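Local coordinates for DNA repair protein RAD14 (Saccharomyces cerevisiae, PDB 5A3D) that binds kinked, damaged DNA through the zinc-containing DNA-binding domain present here and is required for the incision step of nucleotide excision repair, at residues L40-C45 with P54-E59; D48-D53 with D101-R106; R64-N69 with F75-L80. One frame throughout, in Å; residues are numbered along the deposited sequence.

Interaction 1. Residues L40-C45 with P54-E59. With nucleotides of chain D; nucleotides of chain C.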
# COMPACT_ATOMS: atom_id res chain seq x y z
N LEU B 40 -15.55 14.34 -10.54
CA LEU B 40 -14.11 14.36 -10.75
C LEU B 40 -13.65 12.93 -10.59
O LEU B 40 -14.06 12.20 -9.67
CB LEU B 40 -13.44 15.16 -9.65
CG LEU B 40 -13.83 16.64 -9.53
CD1 LEU B 40 -13.06 17.26 -8.38
CD2 LEU B 40 -13.47 17.26 -10.83
N THR B 41 -12.77 12.51 -11.46
CA THR B 41 -12.17 11.21 -11.27
C THR B 41 -11.25 11.22 -10.08
O THR B 41 -10.78 12.23 -9.58
CB THR B 41 -11.40 10.77 -12.53
OG1 THR B 41 -10.26 11.62 -12.63
CG2 THR B 41 -12.23 10.85 -13.77
N LYS B 42 -10.89 10.02 -9.67
CA LYS B 42 -9.90 9.82 -8.68
C LYS B 42 -8.56 10.50 -9.06
O LYS B 42 -8.03 11.25 -8.26
CB LYS B 42 -9.76 8.37 -8.35
CG LYS B 42 -8.99 8.21 -7.00
CD LYS B 42 -8.75 6.81 -6.73
CE LYS B 42 -8.37 6.63 -5.31
NZ LYS B 42 -8.10 5.23 -5.17
N THR B 43 -8.12 10.39 -10.30
CA THR B 43 -6.89 11.00 -10.74
C THR B 43 -6.99 12.54 -10.67
O THR B 43 -6.02 13.16 -10.23
CB THR B 43 -6.56 10.50 -12.15
OG1 THR B 43 -6.38 9.06 -12.01
CG2 THR B 43 -5.22 11.12 -12.71
N GLU B 44 -8.14 13.07 -11.06
CA GLU B 44 -8.40 14.54 -11.02
C GLU B 44 -8.37 15.03 -9.59
O GLU B 44 -7.86 16.14 -9.39
CB GLU B 44 -9.75 14.96 -11.65
CG GLU B 44 -9.77 14.79 -13.14
CD GLU B 44 -11.15 15.15 -13.79
OE1 GLU B 44 -12.12 14.48 -13.55
OE2 GLU B 44 -11.22 16.12 -14.55
N CYS B 45 -8.96 14.29 -8.68
CA CYS B 45 -8.84 14.60 -7.23
C CYS B 45 -7.39 14.66 -6.76
O CYS B 45 -7.03 15.54 -5.95
CB CYS B 45 -9.65 13.72 -6.36
SG CYS B 45 -11.43 13.85 -6.71
N PRO B 54 -5.00 7.25 0.58
CA PRO B 54 -5.70 6.94 1.84
C PRO B 54 -6.93 7.80 2.11
O PRO B 54 -7.94 7.30 2.56
CB PRO B 54 -4.63 7.10 2.90
CG PRO B 54 -3.38 6.78 2.15
CD PRO B 54 -3.55 7.36 0.80
N GLU B 55 -6.88 9.07 1.74
CA GLU B 55 -8.05 9.93 1.86
C GLU B 55 -9.20 9.54 0.92
O GLU B 55 -10.38 9.35 1.32
CB GLU B 55 -7.63 11.39 1.65
CG GLU B 55 -6.69 11.90 2.76
CD GLU B 55 -5.77 13.06 2.35
OE1 GLU B 55 -5.76 13.47 1.19
OE2 GLU B 55 -4.98 13.56 3.19
N LEU B 56 -8.85 9.39 -0.33
CA LEU B 56 -9.90 9.16 -1.35
C LEU B 56 -10.45 7.78 -1.22
O LEU B 56 -11.55 7.54 -1.66
CB LEU B 56 -9.32 9.33 -2.73
CG LEU B 56 -9.16 10.63 -3.46
CD1 LEU B 56 -10.09 11.76 -3.09
CD2 LEU B 56 -7.86 11.00 -4.13
N ASN B 57 -9.68 6.86 -0.60
CA ASN B 57 -10.09 5.48 -0.46
C ASN B 57 -10.98 5.34 0.80
O ASN B 57 -11.54 4.28 1.01
CB ASN B 57 -8.93 4.52 -0.33
CG ASN B 57 -8.20 4.25 -1.69
OD1 ASN B 57 -8.81 4.42 -2.73
ND2 ASN B 57 -6.92 3.82 -1.65
N ASP B 58 -11.05 6.38 1.62
CA ASP B 58 -11.78 6.30 2.89
C ASP B 58 -13.28 6.48 2.56
O ASP B 58 -13.74 7.53 2.26
CB ASP B 58 -11.27 7.36 3.83
CG ASP B 58 -11.87 7.27 5.23
OD1 ASP B 58 -12.91 6.62 5.48
OD2 ASP B 58 -11.23 7.88 6.10
N GLU B 59 -14.00 5.40 2.52
CA GLU B 59 -15.49 5.45 2.33
C GLU B 59 -16.30 6.18 3.37
O GLU B 59 -17.42 6.53 3.12
CB GLU B 59 -16.08 4.06 2.25
CG GLU B 59 -16.15 3.54 0.82
CD GLU B 59 -16.20 2.04 0.83
OE1 GLU B 59 -15.35 1.47 1.61
OE2 GLU B 59 -17.11 1.46 0.14
P DG D 3 -9.82 7.17 -12.14
OP1 DG D 3 -11.04 7.10 -11.28
OP2 DG D 3 -8.93 8.32 -12.05
O5' DG D 3 -8.96 5.85 -11.90
C5' DG D 3 -9.57 4.57 -12.02
C4' DG D 3 -8.68 3.52 -11.38
O4' DG D 3 -7.52 3.26 -12.21
C3' DG D 3 -8.13 3.87 -10.00
O3' DG D 3 -8.22 2.57 -9.42
C2' DG D 3 -6.74 4.41 -10.31
C1' DG D 3 -6.32 3.61 -11.54
N9 DG D 3 -5.45 4.26 -12.51
C8 DG D 3 -5.51 5.55 -12.98
N7 DG D 3 -4.63 5.79 -13.91
C5 DG D 3 -3.93 4.61 -14.04
C6 DG D 3 -2.86 4.27 -14.90
O6 DG D 3 -2.28 4.98 -15.71
N1 DG D 3 -2.43 2.96 -14.69
C2 DG D 3 -3.00 2.07 -13.81
N2 DG D 3 -2.49 0.84 -13.79
N3 DG D 3 -4.03 2.36 -13.04
C4 DG D 3 -4.44 3.64 -13.21
P DA D 4 -7.89 2.37 -7.86
OP1 DA D 4 -8.88 1.47 -7.31
OP2 DA D 4 -7.63 3.66 -7.29
O5' DA D 4 -6.55 1.51 -7.90
C5' DA D 4 -6.63 0.25 -8.58
C4' DA D 4 -5.36 -0.55 -8.43
O4' DA D 4 -4.36 -0.02 -9.32
C3' DA D 4 -4.73 -0.56 -7.05
O3' DA D 4 -4.16 -1.86 -6.86
C2' DA D 4 -3.70 0.55 -7.13
C1' DA D 4 -3.24 0.46 -8.58
N9 DA D 4 -2.84 1.71 -9.21
C8 DA D 4 -3.45 2.93 -9.10
N7 DA D 4 -2.94 3.85 -9.88
C5 DA D 4 -1.95 3.17 -10.59
C6 DA D 4 -1.04 3.60 -11.56
N6 DA D 4 -0.99 4.85 -12.02
N1 DA D 4 -0.15 2.69 -12.03
C2 DA D 4 -0.20 1.44 -11.55
N3 DA D 4 -1.03 0.91 -10.65
C4 DA D 4 -1.90 1.85 -10.21
P DA C 6 -1.08 4.80 4.36
OP1 DA C 6 -2.54 4.61 4.39
OP2 DA C 6 -0.33 4.30 3.16
O5' DA C 6 -0.66 6.32 4.57
C5' DA C 6 -0.99 6.96 5.82
C4' DA C 6 0.02 8.01 6.23
O4' DA C 6 1.32 7.40 6.48
C3' DA C 6 0.27 9.15 5.23
O3' DA C 6 0.39 10.42 5.92
C2' DA C 6 1.56 8.72 4.54
C1' DA C 6 2.31 7.99 5.64
N9 DA C 6 3.17 6.90 5.17
C8 DA C 6 2.78 5.79 4.48
N7 DA C 6 3.75 4.95 4.22
C5 DA C 6 4.87 5.55 4.78
C6 DA C 6 6.22 5.16 4.85
N6 DA C 6 6.69 4.04 4.30
N1 DA C 6 7.08 6.00 5.47
C2 DA C 6 6.60 7.12 6.02
N3 DA C 6 5.35 7.59 6.03
C4 DA C 6 4.53 6.75 5.38
O HOH W 1 -5.75 3.00 -4.10
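Lys42 NZ is gripped by two oxygens at the same short range: it donates to Asn57 OD1 at 2.7 Å and to OP2 of DA4 of chain D, also at 2.7 Å. The Asn57 bond meets the carbonyl oxygen at a C=O...N angle of 134°, with the ammonium tilted from the carbonyl plane. A water accepts from Asn57 ND2 at 2.8 Å and only weakly from the lysine, so both ends of the amide face this cluster. Lys42 reaches it because CG stands anti to the backbone N (chi1 -164°) and the chain runs on fully extended, its CE passing Leu56 CB at 3.9 Å. Behind the lysine, the methyls of Leu56 close on Cys45 CB, with CD1 at 3.8 Å, giving the contact its apolar part. The helix start that carries Lys42 is itself a phosphate-binding element. Thr41 and Glu44 form a capping box, each backbone N held by the other's side chain, while Thr43 donates to OP2 of DG3 of chain D from its backbone N at 2.8 Å and from OG1 at 2.7 Å. The contact thus lies where strand 39-41 turns into helix 42-49 and faces the short helix 53-56; Cys45 also packs on Phe81 of strand 78-82 and on Val86 of helix 83-94, which back it from within the domain.

Interaction 2. Residues D48-D53 with D101-R106. With nucleotides of chain C.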
# COMPACT_ATOMS: atom_id res chain seq x y z
N ASP B 48 -5.76 17.86 -8.87
CA ASP B 48 -6.35 19.16 -8.61
C ASP B 48 -6.31 19.59 -7.15
O ASP B 48 -6.15 20.78 -6.85
CB ASP B 48 -7.81 19.20 -9.06
CG ASP B 48 -7.97 19.07 -10.57
OD1 ASP B 48 -6.93 19.03 -11.29
OD2 ASP B 48 -9.18 18.92 -10.99
N TYR B 49 -6.46 18.65 -6.23
CA TYR B 49 -6.61 18.99 -4.83
C TYR B 49 -5.54 18.43 -3.90
O TYR B 49 -5.63 18.56 -2.66
CB TYR B 49 -8.01 18.57 -4.35
CG TYR B 49 -9.10 19.39 -5.00
CD1 TYR B 49 -9.35 20.69 -4.60
CD2 TYR B 49 -9.87 18.85 -6.00
CE1 TYR B 49 -10.37 21.43 -5.20
CE2 TYR B 49 -10.85 19.62 -6.64
CZ TYR B 49 -11.13 20.87 -6.21
OH TYR B 49 -12.13 21.65 -6.81
N PHE B 50 -4.59 17.74 -4.49
CA PHE B 50 -3.50 17.08 -3.80
C PHE B 50 -3.97 16.12 -2.73
O PHE B 50 -3.39 16.04 -1.65
CB PHE B 50 -2.53 18.13 -3.31
CG PHE B 50 -2.12 19.11 -4.39
CD1 PHE B 50 -1.47 18.68 -5.53
CD2 PHE B 50 -2.43 20.45 -4.26
CE1 PHE B 50 -1.11 19.56 -6.53
CE2 PHE B 50 -2.08 21.35 -5.26
CZ PHE B 50 -1.44 20.90 -6.41
N LEU B 51 -5.04 15.37 -3.02
CA LEU B 51 -5.56 14.42 -2.03
C LEU B 51 -4.85 13.14 -2.28
O LEU B 51 -4.49 12.86 -3.42
CB LEU B 51 -7.12 14.23 -2.09
CG LEU B 51 -7.86 15.58 -1.87
CD1 LEU B 51 -9.36 15.33 -1.80
CD2 LEU B 51 -7.40 16.41 -0.68
N THR B 52 -4.68 12.33 -1.23
CA THR B 52 -3.96 11.01 -1.38
C THR B 52 -4.83 9.83 -1.51
O THR B 52 -6.04 9.90 -1.27
CB THR B 52 -3.12 10.75 -0.13
OG1 THR B 52 -3.99 10.54 0.97
CG2 THR B 52 -2.28 11.91 0.14
N ASP B 53 -4.24 8.70 -1.87
CA ASP B 53 -5.00 7.46 -1.88
C ASP B 53 -5.68 7.14 -0.58
O ASP B 53 -6.86 6.81 -0.65
CB ASP B 53 -4.23 6.22 -2.40
CG ASP B 53 -4.09 6.20 -3.85
OD1 ASP B 53 -5.02 6.58 -4.56
OD2 ASP B 53 -3.00 5.79 -4.32
N ASP B 101 -3.61 26.95 -3.29
CA ASP B 101 -2.82 27.75 -4.20
C ASP B 101 -1.31 27.73 -3.81
O ASP B 101 -0.44 27.47 -4.67
CB ASP B 101 -3.36 29.19 -4.15
CG ASP B 101 -2.87 30.07 -5.28
OD1 ASP B 101 -3.21 29.73 -6.44
OD2 ASP B 101 -2.22 31.15 -5.00
N GLU B 102 -1.04 27.99 -2.52
CA GLU B 102 0.31 27.82 -1.95
C GLU B 102 0.94 26.47 -2.31
O GLU B 102 2.11 26.40 -2.77
CB GLU B 102 0.30 27.99 -0.42
CG GLU B 102 0.87 29.30 0.12
CD GLU B 102 0.89 29.33 1.66
OE1 GLU B 102 0.32 28.38 2.28
OE2 GLU B 102 1.46 30.33 2.26
N GLU B 103 0.17 25.39 -2.13
CA GLU B 103 0.72 24.05 -2.31
C GLU B 103 0.99 23.77 -3.79
O GLU B 103 2.03 23.17 -4.15
CB GLU B 103 -0.19 23.01 -1.65
CG GLU B 103 0.28 21.55 -1.71
CD GLU B 103 1.55 21.21 -0.91
OE1 GLU B 103 1.95 21.93 0.03
OE2 GLU B 103 2.16 20.18 -1.24
N TRP B 104 0.10 24.26 -4.66
CA TRP B 104 0.27 24.12 -6.11
C TRP B 104 1.60 24.80 -6.51
O TRP B 104 2.48 24.17 -7.13
CB TRP B 104 -0.95 24.70 -6.85
CG TRP B 104 -0.82 24.84 -8.38
CD1 TRP B 104 -1.01 23.86 -9.32
CD2 TRP B 104 -0.51 26.04 -9.11
NE1 TRP B 104 -0.84 24.37 -10.57
CE2 TRP B 104 -0.52 25.70 -10.48
CE3 TRP B 104 -0.22 27.37 -8.74
CZ2 TRP B 104 -0.24 26.64 -11.48
CZ3 TRP B 104 0.07 28.29 -9.73
CH2 TRP B 104 0.06 27.92 -11.09
N GLN B 105 1.73 26.07 -6.10
CA GLN B 105 2.99 26.86 -6.21
C GLN B 105 4.19 25.99 -5.78
O GLN B 105 5.09 25.67 -6.59
CB GLN B 105 2.90 28.16 -5.38
CG GLN B 105 3.78 29.33 -5.87
CD GLN B 105 3.74 30.54 -4.93
OE1 GLN B 105 3.22 30.46 -3.81
NE2 GLN B 105 4.32 31.67 -5.38
N ARG B 106 4.16 25.55 -4.52
CA ARG B 106 5.25 24.79 -3.93
C ARG B 106 5.63 23.52 -4.73
O ARG B 106 6.78 23.10 -4.68
CB ARG B 106 4.89 24.48 -2.46
CG ARG B 106 5.84 23.56 -1.68
CD ARG B 106 5.42 22.07 -1.68
NE ARG B 106 6.61 21.20 -1.73
CZ ARG B 106 6.62 19.90 -2.05
NH1 ARG B 106 5.49 19.25 -2.34
NH2 ARG B 106 7.79 19.24 -2.08
P DT C 9 6.07 15.37 -4.83
OP1 DT C 9 6.04 16.79 -4.33
OP2 DT C 9 4.79 14.67 -5.20
O5' DT C 9 7.05 15.30 -6.09
C5' DT C 9 8.09 14.31 -6.24
C4' DT C 9 7.88 13.45 -7.47
O4' DT C 9 7.75 12.08 -7.03
C3' DT C 9 6.66 13.75 -8.35
O3' DT C 9 7.09 14.19 -9.64
C2' DT C 9 5.91 12.42 -8.45
C1' DT C 9 6.87 11.38 -7.89
N1 DT C 9 6.23 10.33 -7.09
C2 DT C 9 6.71 9.04 -7.17
O2 DT C 9 7.61 8.71 -7.92
N3 DT C 9 6.08 8.14 -6.35
C4 DT C 9 5.05 8.40 -5.46
O4 DT C 9 4.58 7.49 -4.79
C5 DT C 9 4.60 9.77 -5.42
C7 DT C 9 3.48 10.15 -4.51
C6 DT C 9 5.22 10.66 -6.21
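Phe50 lays the CE2 and CZ end of its ring against the backbone and CB of Trp104, and its CD2 side against the CG methylene of Glu103, joining the turn after helix 42-49 to the long C-terminal helix 96-113 of this DNA-binding domain. Ring atom CZ comes within 3.7 Å of Trp104 CA and 3.9 Å of Trp104 CB, while CD2 lies 3.9 Å from Glu103 CG. The approach is oblique, and no hydrogen bond crosses between the segments: this is apolar packing near the surface. The indole is met at its edge, close to its own plane, and extends onward from the phenyl ring instead of stacking on it. Phe50 is the first residue to leave the helix, with positive phi (56°), and its CB points toward helix 96-113. Trp94 and Leu100 also touch the Phe50 side chain, which therefore sits near the junction of helices 83-94 and 96-113. On the helix side, Glu103 has CG anti to its backbone N (chi1 -178°) and then bends at chi2, offering its methylene to the ring while its carboxylate forms a salt bridge with Arg107. A second, long ion pair links Glu103 OE2 to Arg106 NH1 at 3.6 Å. That same Arg106 NH1 reaches the DNA, donating to OP1 of DT9 of chain C at 3.2 Å with an N-H...O angle of 143°.

Interaction 3. Residues R64-N69 with F75-L80. With nucleotides of chain C; nucleotides of chain D.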
# COMPACT_ATOMS: atom_id res chain seq x y z
N ARG B 64 -18.95 8.21 -3.37
CA ARG B 64 -18.37 8.06 -4.67
C ARG B 64 -19.26 7.16 -5.55
O ARG B 64 -19.95 6.29 -5.06
CB ARG B 64 -16.96 7.48 -4.65
CG ARG B 64 -16.80 6.06 -4.15
CD ARG B 64 -15.28 5.67 -3.96
NE ARG B 64 -14.51 6.31 -2.83
CZ ARG B 64 -15.01 6.76 -1.67
NH1 ARG B 64 -16.29 6.56 -1.32
NH2 ARG B 64 -14.22 7.37 -0.81
N LEU B 65 -19.24 7.46 -6.83
CA LEU B 65 -19.82 6.64 -7.86
C LEU B 65 -18.73 5.89 -8.59
O LEU B 65 -17.82 6.49 -9.11
CB LEU B 65 -20.47 7.56 -8.84
CG LEU B 65 -21.52 7.07 -9.92
CD1 LEU B 65 -21.69 7.87 -11.23
CD2 LEU B 65 -22.14 5.71 -9.97
N GLU B 66 -18.92 4.58 -8.76
CA GLU B 66 -18.00 3.79 -9.57
C GLU B 66 -18.59 3.42 -10.89
O GLU B 66 -19.84 3.13 -11.01
CB GLU B 66 -17.55 2.58 -8.77
CG GLU B 66 -16.56 3.04 -7.75
CD GLU B 66 -15.80 1.95 -7.05
OE1 GLU B 66 -16.09 0.75 -7.35
OE2 GLU B 66 -14.93 2.34 -6.18
N LYS B 67 -17.74 3.39 -11.90
CA LYS B 67 -18.13 2.94 -13.23
C LYS B 67 -17.04 2.11 -13.86
O LYS B 67 -15.89 2.13 -13.38
CB LYS B 67 -18.36 4.16 -14.11
CG LYS B 67 -19.16 5.26 -13.39
CD LYS B 67 -20.47 5.48 -14.03
CE LYS B 67 -21.37 4.29 -14.20
NZ LYS B 67 -22.81 4.80 -14.16
N PRO B 68 -17.39 1.34 -14.92
CA PRO B 68 -16.34 0.66 -15.68
C PRO B 68 -15.28 1.67 -16.10
O PRO B 68 -15.62 2.83 -16.44
CB PRO B 68 -17.10 0.09 -16.91
CG PRO B 68 -18.54 -0.07 -16.43
CD PRO B 68 -18.71 1.20 -15.57
N ASN B 69 -14.03 1.23 -16.09
CA ASN B 69 -12.93 2.01 -16.55
C ASN B 69 -13.15 2.22 -18.09
O ASN B 69 -13.27 1.25 -18.81
CB ASN B 69 -11.62 1.25 -16.29
CG ASN B 69 -10.37 2.08 -16.61
OD1 ASN B 69 -10.22 2.48 -17.73
ND2 ASN B 69 -9.50 2.37 -15.61
N PHE B 75 -9.60 -3.10 -16.52
CA PHE B 75 -8.78 -2.21 -15.73
C PHE B 75 -9.59 -1.82 -14.49
O PHE B 75 -10.80 -1.98 -14.51
CB PHE B 75 -8.44 -0.95 -16.51
CG PHE B 75 -7.54 -1.17 -17.69
CD1 PHE B 75 -6.96 -2.42 -17.96
CD2 PHE B 75 -7.26 -0.10 -18.52
CE1 PHE B 75 -6.13 -2.59 -19.05
CE2 PHE B 75 -6.41 -0.28 -19.61
CZ PHE B 75 -5.86 -1.51 -19.85
N ALA B 76 -8.89 -1.35 -13.46
CA ALA B 76 -9.51 -0.88 -12.22
C ALA B 76 -10.69 0.13 -12.47
O ALA B 76 -10.56 1.02 -13.26
CB ALA B 76 -8.47 -0.21 -11.38
N ARG B 77 -11.82 -0.08 -11.81
CA ARG B 77 -12.98 0.77 -11.98
C ARG B 77 -12.68 2.23 -11.74
O ARG B 77 -11.95 2.63 -10.85
CB ARG B 77 -14.13 0.41 -11.04
CG ARG B 77 -14.74 -1.00 -11.25
CD ARG B 77 -15.89 -1.36 -10.26
NE ARG B 77 -15.42 -1.51 -8.88
CZ ARG B 77 -14.90 -2.59 -8.36
NH1 ARG B 77 -14.76 -3.76 -9.00
NH2 ARG B 77 -14.48 -2.51 -7.11
N MET B 78 -13.34 3.02 -12.56
CA MET B 78 -13.27 4.46 -12.42
C MET B 78 -14.01 4.88 -11.19
O MET B 78 -15.08 4.34 -10.88
CB MET B 78 -13.87 5.09 -13.68
CG MET B 78 -13.84 6.62 -13.65
SD MET B 78 -14.17 7.40 -15.26
CE MET B 78 -15.80 6.76 -15.68
N GLN B 79 -13.50 5.90 -10.51
CA GLN B 79 -14.13 6.45 -9.28
C GLN B 79 -14.39 7.97 -9.43
O GLN B 79 -13.49 8.68 -9.78
CB GLN B 79 -13.26 6.17 -8.06
CG GLN B 79 -13.11 4.63 -7.81
CD GLN B 79 -12.16 4.31 -6.67
OE1 GLN B 79 -11.54 5.18 -6.09
NE2 GLN B 79 -12.10 3.02 -6.31
N LEU B 80 -15.63 8.38 -9.23
CA LEU B 80 -16.11 9.73 -9.47
C LEU B 80 -16.54 10.31 -8.10
O LEU B 80 -17.33 9.73 -7.36
CB LEU B 80 -17.20 9.81 -10.49
CG LEU B 80 -16.85 9.23 -11.90
CD1 LEU B 80 -18.07 9.22 -12.77
CD2 LEU B 80 -15.78 10.10 -12.48
P DA C 14 0.07 -5.92 -18.05
OP1 DA C 14 1.15 -6.88 -17.74
OP2 DA C 14 -0.33 -5.71 -19.47
O5' DA C 14 -1.22 -6.33 -17.22
C5' DA C 14 -1.30 -6.05 -15.81
C4' DA C 14 -2.59 -5.30 -15.53
O4' DA C 14 -2.41 -3.90 -15.82
C3' DA C 14 -3.74 -5.78 -16.41
O3' DA C 14 -4.57 -6.68 -15.67
C2' DA C 14 -4.43 -4.50 -16.86
C1' DA C 14 -3.65 -3.36 -16.22
N9 DA C 14 -3.39 -2.25 -17.13
C8 DA C 14 -2.69 -2.27 -18.31
N7 DA C 14 -2.65 -1.11 -18.92
C5 DA C 14 -3.39 -0.27 -18.09
C6 DA C 14 -3.74 1.09 -18.19
N6 DA C 14 -3.37 1.88 -19.20
N1 DA C 14 -4.50 1.61 -17.21
C2 DA C 14 -4.90 0.81 -16.21
N3 DA C 14 -4.63 -0.47 -16.00
C4 DA C 14 -3.86 -0.96 -16.99
P DG D 3 -9.82 7.17 -12.14
OP1 DG D 3 -11.04 7.10 -11.28
OP2 DG D 3 -8.93 8.32 -12.05
O5' DG D 3 -8.96 5.85 -11.90
C5' DG D 3 -9.57 4.57 -12.02
C4' DG D 3 -8.68 3.52 -11.38
O4' DG D 3 -7.52 3.26 -12.21
C3' DG D 3 -8.13 3.87 -10.00
O3' DG D 3 -8.22 2.57 -9.42
C2' DG D 3 -6.74 4.41 -10.31
C1' DG D 3 -6.32 3.61 -11.54
N9 DG D 3 -5.45 4.26 -12.51
C8 DG D 3 -5.51 5.55 -12.98
N7 DG D 3 -4.63 5.79 -13.91
C5 DG D 3 -3.93 4.61 -14.04
C6 DG D 3 -2.86 4.27 -14.90
O6 DG D 3 -2.28 4.98 -15.71
N1 DG D 3 -2.43 2.96 -14.69
C2 DG D 3 -3.00 2.07 -13.81
N2 DG D 3 -2.49 0.84 -13.79
N3 DG D 3 -4.03 2.36 -13.04
C4 DG D 3 -4.44 3.64 -13.21
P DC C 15 -4.84 -8.20 -16.24
OP1 DC C 15 -5.20 -9.07 -15.08
OP2 DC C 15 -3.64 -8.60 -17.08
O5' DC C 15 -6.10 -8.01 -17.19
C5' DC C 15 -6.10 -8.52 -18.54
C4' DC C 15 -6.78 -7.57 -19.49
O4' DC C 15 -6.05 -6.32 -19.60
C3' DC C 15 -6.97 -8.10 -20.91
O3' DC C 15 -8.33 -7.93 -21.34
C2' DC C 15 -6.01 -7.28 -21.75
C1' DC C 15 -5.85 -5.98 -20.97
N1 DC C 15 -4.52 -5.39 -21.11
C2 DC C 15 -3.44 -5.98 -20.44
O2 DC C 15 -3.66 -6.97 -19.73
N3 DC C 15 -2.20 -5.46 -20.58
C4 DC C 15 -2.01 -4.40 -21.37
N4 DC C 15 -0.77 -3.92 -21.48
C5 DC C 15 -3.09 -3.77 -22.07
C6 DC C 15 -4.31 -4.30 -21.92
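A beta hairpin reaching into the DNA joins these segments: the axes of antiparallel strands 65-67 and 78-80 come within 4.8 Å of each other, and the loop end carries Phe75 onto a base. Leu65 and Leu80 form a hydrogen-bonded pair, as do Lys67 and Met78; Glu66 and Gln79 between them are a non-hydrogen-bonded pair. On the Glu66 face, the extended glutamate lies alongside Gln79, their carboxylate and amide planes only 10° apart. Its OE1 takes a salt-bridging hydrogen bond from Arg77 NE at 2.8 Å, on the syn side of the carboxylate but tilted out of its plane, while lying close to the guanidinium plane. On the other face Leu65 CD1 and Leu80 CD1 touch at 4.2 Å. Nearer the loop, Asn69 CG is anti to the backbone N (chi1 -173°), which turns the amide back across the hairpin; ND2 donates to Ala76 O at 2.9 Å and also to O2 of a uracil base. The strand backbone binds DNA too, Gln79 N donating almost straight to OP1 of DG3 of chain D at 2.8 Å. Beyond, the Phe75 ring stacks face-on against the adenine of DA14 of chain C, its CZ 3.3 Å from C5.

Interactions 1 and 2 share helix 42-49, alternate along the chain and have centres about 13 Å apart; they touch where Leu56 packs on Leu51. Interaction 3 follows interaction 1 in sequence, with centres about 11 Å apart, and both reach the three-stranded sheet, in which strand 78-82 lies between 39-41 and 65-67. Arg64 joins them by a probable hydrogen bond to Leu56 O. Both segments of interaction 3 fall between 48-53 and 101-106 in sequence, yet interactions 2 and 3, centres about 22 Å apart, do not touch. Interactions 1 and 3 meet at the phosphate of DG3 of chain D, whereas 2 and 3 reach well-separated nucleotides of chain C, so this DNA-binding domain holds both strands.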